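Local coordinates for protein endo-1,4-beta-xylanase C (Paenibacillus barcinonensis, PDB 4XUR) that cleaves internal beta-1,4 linkages of xylan, the piece described here being its second CBM22 module, a xylan-binding domain, at residues A[47-52]-A[163-168]; A[33-38]-A[51-56]. One frame throughout, in Å; residues are numbered along the deposited sequence.

Contact 1: residues A[47-52]-A[163-168]; sequences NRSLKT and PFYVDD. With CA (calcium ion), chain G.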
loop_
_atom_site.group_PDB
_atom_site.type_symbol
_atom_site.label_atom_id
_atom_site.label_comp_id
_atom_site.label_asym_id
_atom_site.label_seq_id
_atom_site.Cartn_x
_atom_site.Cartn_y
_atom_site.Cartn_z
ATOM N N ASN A 47 -12.283 14.125 4.246
ATOM C CA ASN A 47 -11.588 15.243 3.671
ATOM C C ASN A 47 -10.124 15.037 3.374
ATOM O O ASN A 47 -9.509 15.828 2.631
ATOM C CB ASN A 47 -11.771 16.480 4.595
ATOM C CG ASN A 47 -11.330 17.786 3.923
ATOM O OD1 ASN A 47 -11.804 18.138 2.840
ATOM N ND2 ASN A 47 -10.417 18.512 4.577
ATOM N N ARG A 48 -9.522 13.978 3.917
ATOM C CA ARG A 48 -8.086 13.778 3.752
ATOM C C ARG A 48 -7.740 12.338 3.380
ATOM O O ARG A 48 -8.451 11.391 3.771
ATOM C CB ARG A 48 -7.330 14.204 5.011
ATOM C CG ARG A 48 -7.643 15.664 5.400
ATOM C CD ARG A 48 -6.637 16.305 6.288
ATOM N NE ARG A 48 -7.139 17.606 6.772
ATOM C CZ ARG A 48 -6.544 18.354 7.691
ATOM N NH1 ARG A 48 -5.395 17.987 8.220
ATOM N NH2 ARG A 48 -7.106 19.499 8.050
ATOM N N SER A 49 -6.651 12.210 2.627
ATOM C CA SER A 49 -6.189 10.878 2.159
ATOM C C SER A 49 -4.758 11.000 1.746
ATOM O O SER A 49 -4.178 12.053 1.784
ATOM C CB SER A 49 -7.104 10.402 1.040
ATOM O OG SER A 49 -7.001 11.230 -0.107
ATOM N N LEU A 50 -4.130 9.873 1.342
ATOM C CA LEU A 50 -2.738 9.882 1.034
ATOM C C LEU A 50 -2.560 9.734 -0.445
ATOM O O LEU A 50 -2.887 8.706 -1.021
ATOM C CB LEU A 50 -2.054 8.688 1.750
ATOM C CG LEU A 50 -0.535 8.595 1.509
ATOM C CD1 LEU A 50 0.169 9.881 1.885
ATOM C CD2 LEU A 50 -0.025 7.380 2.280
ATOM N N LYS A 51 -2.044 10.807 -1.100
ATOM C CA LYS A 51 -1.786 10.820 -2.501
ATOM C C LYS A 51 -0.364 10.436 -2.792
ATOM O O LYS A 51 0.542 10.999 -2.195
ATOM C CB LYS A 51 -2.078 12.182 -3.116
ATOM C CG LYS A 51 -1.994 12.193 -4.664
ATOM C CD LYS A 51 -2.207 13.605 -5.270
ATOM C CE LYS A 51 -2.396 13.463 -6.804
ATOM N NZ LYS A 51 -3.149 14.578 -7.428
ATOM N N THR A 52 -0.177 9.492 -3.699
ATOM C CA THR A 52 1.158 9.181 -4.219
ATOM C C THR A 52 1.202 9.647 -5.686
ATOM O O THR A 52 0.357 9.296 -6.492
ATOM C CB THR A 52 1.479 7.650 -4.148
ATOM O OG1 THR A 52 1.308 7.215 -2.799
ATOM C CG2 THR A 52 2.873 7.394 -4.662
ATOM N N PRO A 163 -0.789 8.710 -10.799
ATOM C CA PRO A 163 -0.921 8.969 -9.369
ATOM C C PRO A 163 -2.198 8.367 -8.812
ATOM O O PRO A 163 -3.161 8.134 -9.565
ATOM C CB PRO A 163 -0.994 10.500 -9.285
ATOM C CG PRO A 163 -1.627 10.896 -10.595
ATOM C CD PRO A 163 -1.109 9.911 -11.624
ATOM N N PHE A 164 -2.239 8.076 -7.510
ATOM C CA PHE A 164 -3.424 7.523 -6.894
ATOM C C PHE A 164 -3.446 7.782 -5.371
ATOM O O PHE A 164 -2.453 8.136 -4.788
ATOM C CB PHE A 164 -3.601 6.021 -7.183
ATOM C CG PHE A 164 -2.530 5.125 -6.591
ATOM C CD1 PHE A 164 -2.618 4.714 -5.300
ATOM C CD2 PHE A 164 -1.467 4.722 -7.362
ATOM C CE1 PHE A 164 -1.625 3.896 -4.769
ATOM C CE2 PHE A 164 -0.495 3.872 -6.852
ATOM C CZ PHE A 164 -0.600 3.482 -5.531
ATOM N N TYR A 165 -4.635 7.641 -4.826
ATOM C CA TYR A 165 -4.965 7.927 -3.425
ATOM C C TYR A 165 -5.236 6.645 -2.691
ATOM O O TYR A 165 -5.806 5.730 -3.258
ATOM C CB TYR A 165 -6.245 8.799 -3.327
ATOM C CG TYR A 165 -6.134 10.099 -4.134
ATOM C CD1 TYR A 165 -6.404 10.101 -5.514
ATOM C CD2 TYR A 165 -5.676 11.260 -3.524
ATOM C CE1 TYR A 165 -6.284 11.306 -6.266
ATOM C CE2 TYR A 165 -5.523 12.451 -4.243
ATOM C CZ TYR A 165 -5.864 12.451 -5.618
ATOM O OH TYR A 165 -5.716 13.613 -6.342
ATOM N N VAL A 166 -4.820 6.581 -1.423
ATOM C CA VAL A 166 -5.330 5.553 -0.510
ATOM C C VAL A 166 -5.884 6.174 0.779
ATOM O O VAL A 166 -5.480 7.281 1.132
ATOM C CB VAL A 166 -4.270 4.486 -0.076
ATOM C CG1 VAL A 166 -3.718 3.750 -1.301
ATOM C CG2 VAL A 166 -3.141 5.091 0.720
ATOM N N ASP A 167 -6.811 5.493 1.411
ATOM C CA ASP A 167 -7.475 5.964 2.635
ATOM C C ASP A 167 -8.044 4.789 3.434
ATOM O O ASP A 167 -8.181 3.677 2.932
ATOM C CB ASP A 167 -8.610 6.959 2.268
ATOM C CG ASP A 167 -8.962 7.918 3.362
ATOM O OD1 ASP A 167 -8.267 8.026 4.416
ATOM O OD2 ASP A 167 -9.959 8.644 3.132
ATOM N N ASP A 168 -8.353 5.040 4.704
ATOM C CA ASP A 168 -9.066 4.081 5.570
ATOM C C ASP A 168 -8.383 2.685 5.599
ATOM O O ASP A 168 -9.036 1.647 5.373
ATOM C CB ASP A 168 -10.549 3.980 5.186
ATOM C CG ASP A 168 -11.347 5.232 5.581
ATOM O OD1 ASP A 168 -10.906 6.012 6.493
ATOM O OD2 ASP A 168 -12.413 5.464 4.952
HETATM CA CA CA G . -9.544 9.978 5.239
HETATM O O HOH W 1 -1.455 6.782 -2.426
HETATM O O HOH W 2 -11.040 8.792 6.336
#
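K51 lies side by side with Y165 on one face of the sheet, and its chain follows the tyrosine from ring to hydroxyl. CG stands anti to the backbone N (chi1 -172°) and the chain beyond it stays extended. CB and CG of K51 each come to 3.6 Å from CE2 of Y165; CD of K51 is equally near CE2 and OH of Y165, 3.7 Å from each, CE closes on OH, and NZ of K51 donates a hydrogen bond to OH of Y165 at 2.9 Å. Lysine suits this place because its methylenes run alongside the CD2–CE2 side of the ring while its ammonium reaches the phenol oxygen. On the other face the branched L50 and V166 pack, CB of L50 against CG2 of V166 at 3.9 Å. The strands are antiparallel: L50 and V166 exchange two backbone bonds, as do T52 and F164. A water between these pairs donates to the carbonyl oxygens of L50 and F164 and accepts from OG1 of T52, giving a buried hydroxyl a partner.

At the other end the pair closes on a calcium ion. The carbonyl oxygen of R48 binds it at 2.3 Å, and D167 chelates it through OD1 and OD2, both 2.5 Å from the metal; aspartate supplies charge on a short arm. The backbone oxygen of D19, OE2 of E21, OG of S46 and a water that donates to OD1 of D168 complete the site, and H44 N also hydrogen-bonds OD2 of D167. In the sheet, strand 48-53 runs between strand 35-40 and strand 164-173, which is bordered in turn by strand 75-83, whose M83 touches Y165 and F80 touches V166.

Contact 2: residues A[33-38]-A[51-56]; sequences TEKLEV and KTSSRS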
loop_
_atom_site.group_PDB
_atom_site.type_symbol
_atom_site.label_atom_id
_atom_site.label_comp_id
_atom_site.label_asym_id
_atom_site.label_seq_id
_atom_site.Cartn_x
_atom_site.Cartn_y
_atom_site.Cartn_z
ATOM N N THR A 33 11.667 7.084 -5.908
ATOM C CA THR A 33 11.750 8.527 -6.092
ATOM C C THR A 33 10.411 9.229 -6.111
ATOM O O THR A 33 10.323 10.433 -6.373
ATOM C CB THR A 33 12.503 8.829 -7.405
ATOM O OG1 THR A 33 11.847 8.114 -8.463
ATOM C CG2 THR A 33 13.925 8.392 -7.299
ATOM N N GLU A 34 9.337 8.496 -5.845
ATOM C CA GLU A 34 7.986 9.085 -5.848
ATOM C C GLU A 34 7.715 9.999 -4.616
ATOM O O GLU A 34 8.496 10.020 -3.641
ATOM C CB GLU A 34 6.903 8.027 -6.035
ATOM C CG GLU A 34 6.591 7.144 -4.816
ATOM C CD GLU A 34 7.557 6.059 -4.533
ATOM O OE1 GLU A 34 8.744 6.156 -4.875
ATOM O OE2 GLU A 34 7.135 5.019 -3.919
ATOM N N LYS A 35 6.629 10.707 -4.719
ATOM C CA LYS A 35 6.277 11.760 -3.708
ATOM C C LYS A 35 4.963 11.366 -3.041
ATOM O O LYS A 35 3.953 11.099 -3.690
ATOM C CB LYS A 35 6.112 13.085 -4.384
ATOM C CG LYS A 35 5.433 14.130 -3.538
ATOM C CD LYS A 35 5.184 15.415 -4.373
ATOM C CE LYS A 35 4.703 16.548 -3.481
ATOM N NZ LYS A 35 3.196 16.557 -3.290
ATOM N N LEU A 36 5.007 11.385 -1.700
ATOM C CA LEU A 36 3.821 11.175 -0.863
ATOM C C LEU A 36 3.408 12.436 -0.138
ATOM O O LEU A 36 4.265 13.196 0.338
ATOM C CB LEU A 36 4.167 10.115 0.221
ATOM C CG LEU A 36 3.821 8.665 -0.121
ATOM C CD1 LEU A 36 4.773 8.118 -1.158
ATOM C CD2 LEU A 36 3.822 7.809 1.180
ATOM N N GLU A 37 2.093 12.664 -0.072
ATOM C CA GLU A 37 1.533 13.900 0.532
ATOM C C GLU A 37 0.125 13.667 1.031
ATOM O O GLU A 37 -0.726 13.140 0.320
ATOM C CB GLU A 37 1.533 15.036 -0.486
ATOM C CG GLU A 37 1.075 16.353 0.098
ATOM C CD GLU A 37 0.781 17.386 -0.964
ATOM O OE1 GLU A 37 1.217 17.180 -2.148
ATOM O OE2 GLU A 37 0.118 18.386 -0.626
ATOM N N VAL A 38 -0.131 14.035 2.287
ATOM C CA VAL A 38 -1.502 14.009 2.774
ATOM C C VAL A 38 -2.242 15.250 2.268
ATOM O O VAL A 38 -1.862 16.382 2.611
ATOM C CB VAL A 38 -1.548 13.991 4.332
ATOM C CG1 VAL A 38 -2.977 13.935 4.833
ATOM C CG2 VAL A 38 -0.759 12.808 4.883
ATOM N N LYS A 51 -2.044 10.807 -1.100
ATOM C CA LYS A 51 -1.786 10.820 -2.501
ATOM C C LYS A 51 -0.364 10.436 -2.792
ATOM O O LYS A 51 0.542 10.999 -2.195
ATOM C CB LYS A 51 -2.078 12.182 -3.116
ATOM C CG LYS A 51 -1.994 12.193 -4.664
ATOM C CD LYS A 51 -2.207 13.605 -5.270
ATOM C CE LYS A 51 -2.396 13.463 -6.804
ATOM N NZ LYS A 51 -3.149 14.578 -7.428
ATOM N N THR A 52 -0.177 9.492 -3.699
ATOM C CA THR A 52 1.158 9.181 -4.219
ATOM C C THR A 52 1.202 9.647 -5.686
ATOM O O THR A 52 0.357 9.296 -6.492
ATOM C CB THR A 52 1.479 7.650 -4.148
ATOM O OG1 THR A 52 1.308 7.215 -2.799
ATOM C CG2 THR A 52 2.873 7.394 -4.662
ATOM N N SER A 53 2.253 10.374 -6.020
ATOM C CA SER A 53 2.438 10.962 -7.353
ATOM C C SER A 53 3.881 10.947 -7.715
ATOM O O SER A 53 4.737 10.543 -6.910
ATOM C CB SER A 53 1.902 12.425 -7.368
ATOM O OG SER A 53 2.684 13.240 -6.525
ATOM N N SER A 54 4.219 11.443 -8.917
ATOM C CA SER A 54 5.607 11.403 -9.410
ATOM C C SER A 54 6.112 9.957 -9.452
ATOM O O SER A 54 7.302 9.719 -9.203
ATOM C CB SER A 54 6.564 12.255 -8.557
ATOM O OG SER A 54 6.231 13.623 -8.634
ATOM N N ARG A 55 5.224 9.018 -9.789
ATOM C CA ARG A 55 5.574 7.614 -9.922
ATOM C C ARG A 55 6.257 7.410 -11.289
ATOM O O ARG A 55 5.776 7.900 -12.288
ATOM C CB ARG A 55 4.335 6.721 -9.780
ATOM C CG ARG A 55 3.510 6.937 -8.493
ATOM C CD ARG A 55 2.200 6.107 -8.488
ATOM N NE ARG A 55 2.483 4.638 -8.503
ATOM C CZ ARG A 55 2.024 3.776 -9.403
ATOM N NH1 ARG A 55 1.252 4.140 -10.387
ATOM N NH2 ARG A 55 2.387 2.465 -9.330
ATOM N N SER A 56 7.372 6.708 -11.287
ATOM C CA SER A 56 8.061 6.396 -12.579
ATOM C C SER A 56 8.454 4.907 -12.598
ATOM O O SER A 56 9.307 4.485 -13.416
ATOM C CB SER A 56 9.274 7.297 -12.755
ATOM O OG SER A 56 10.287 7.131 -11.802
HETATM O O HOH W 3 9.697 9.050 -9.744
HETATM O O HOH W 4 1.863 13.389 -3.811
#
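L36 and T52 lie side by side and point the same way, the leucine's CD1 coming to 3.9 Å from OG1 of T52 and a little farther from its CG2. That methyl also meets E34, whose chain crosses the threonine obliquely and touches CG2 with its CG at 3.7 Å. Chi1 of 75° sets CG of E34 between the backbone N and the carbonyl carbon; its carboxylate accepts hydrogen bonds from the backbone N of R31, G32 and G61. Glutamate suits the spot, offering methylenes to the threonine and two oxygens to three backbone N-H groups. L36 and T52 sit on the two arms of an antiparallel beta hairpin, strands 35-40 and 48-53, with E34 just before the first, in the beta-sandwich of the CBM22 module. K35 pairs with S53 and E37 with K51, each through two backbone bonds. On the face of K35 and S53, the lysine's CD passes 4.0 Å from OG of S53, and a water hydrogen-bonds that hydroxyl and the carbonyl oxygen of K35. Past the strand ends, small polar residues share another water: it donates to the carbonyl oxygen of S54 and hydrogen-bonds OG1 of T33 and OG of S56.

How the contacts relate
Strand 48-53 belongs to both contacts, its K51 and T52 facing strand 164-173 in contact 1 and strand 35-40 in contact 2, so the three lie as neighbours in one antiparallel sheet. The centres are about 10 Å apart. Along the chain come 33-38, then 47-52 running into 51-56, and 163-168 only after more than a hundred residues: contact 2 is a local hairpin, while contact 1 ties it to the C-terminal strand. The two also touch directly, CE2 of F164 packing 3.5 Å from NE of R55. Contact 1 includes part of the calcium site, whereas the loop end of contact 2 approaches the sugar, the side chain of T33 lying about 6 Å from a bound xylose unit.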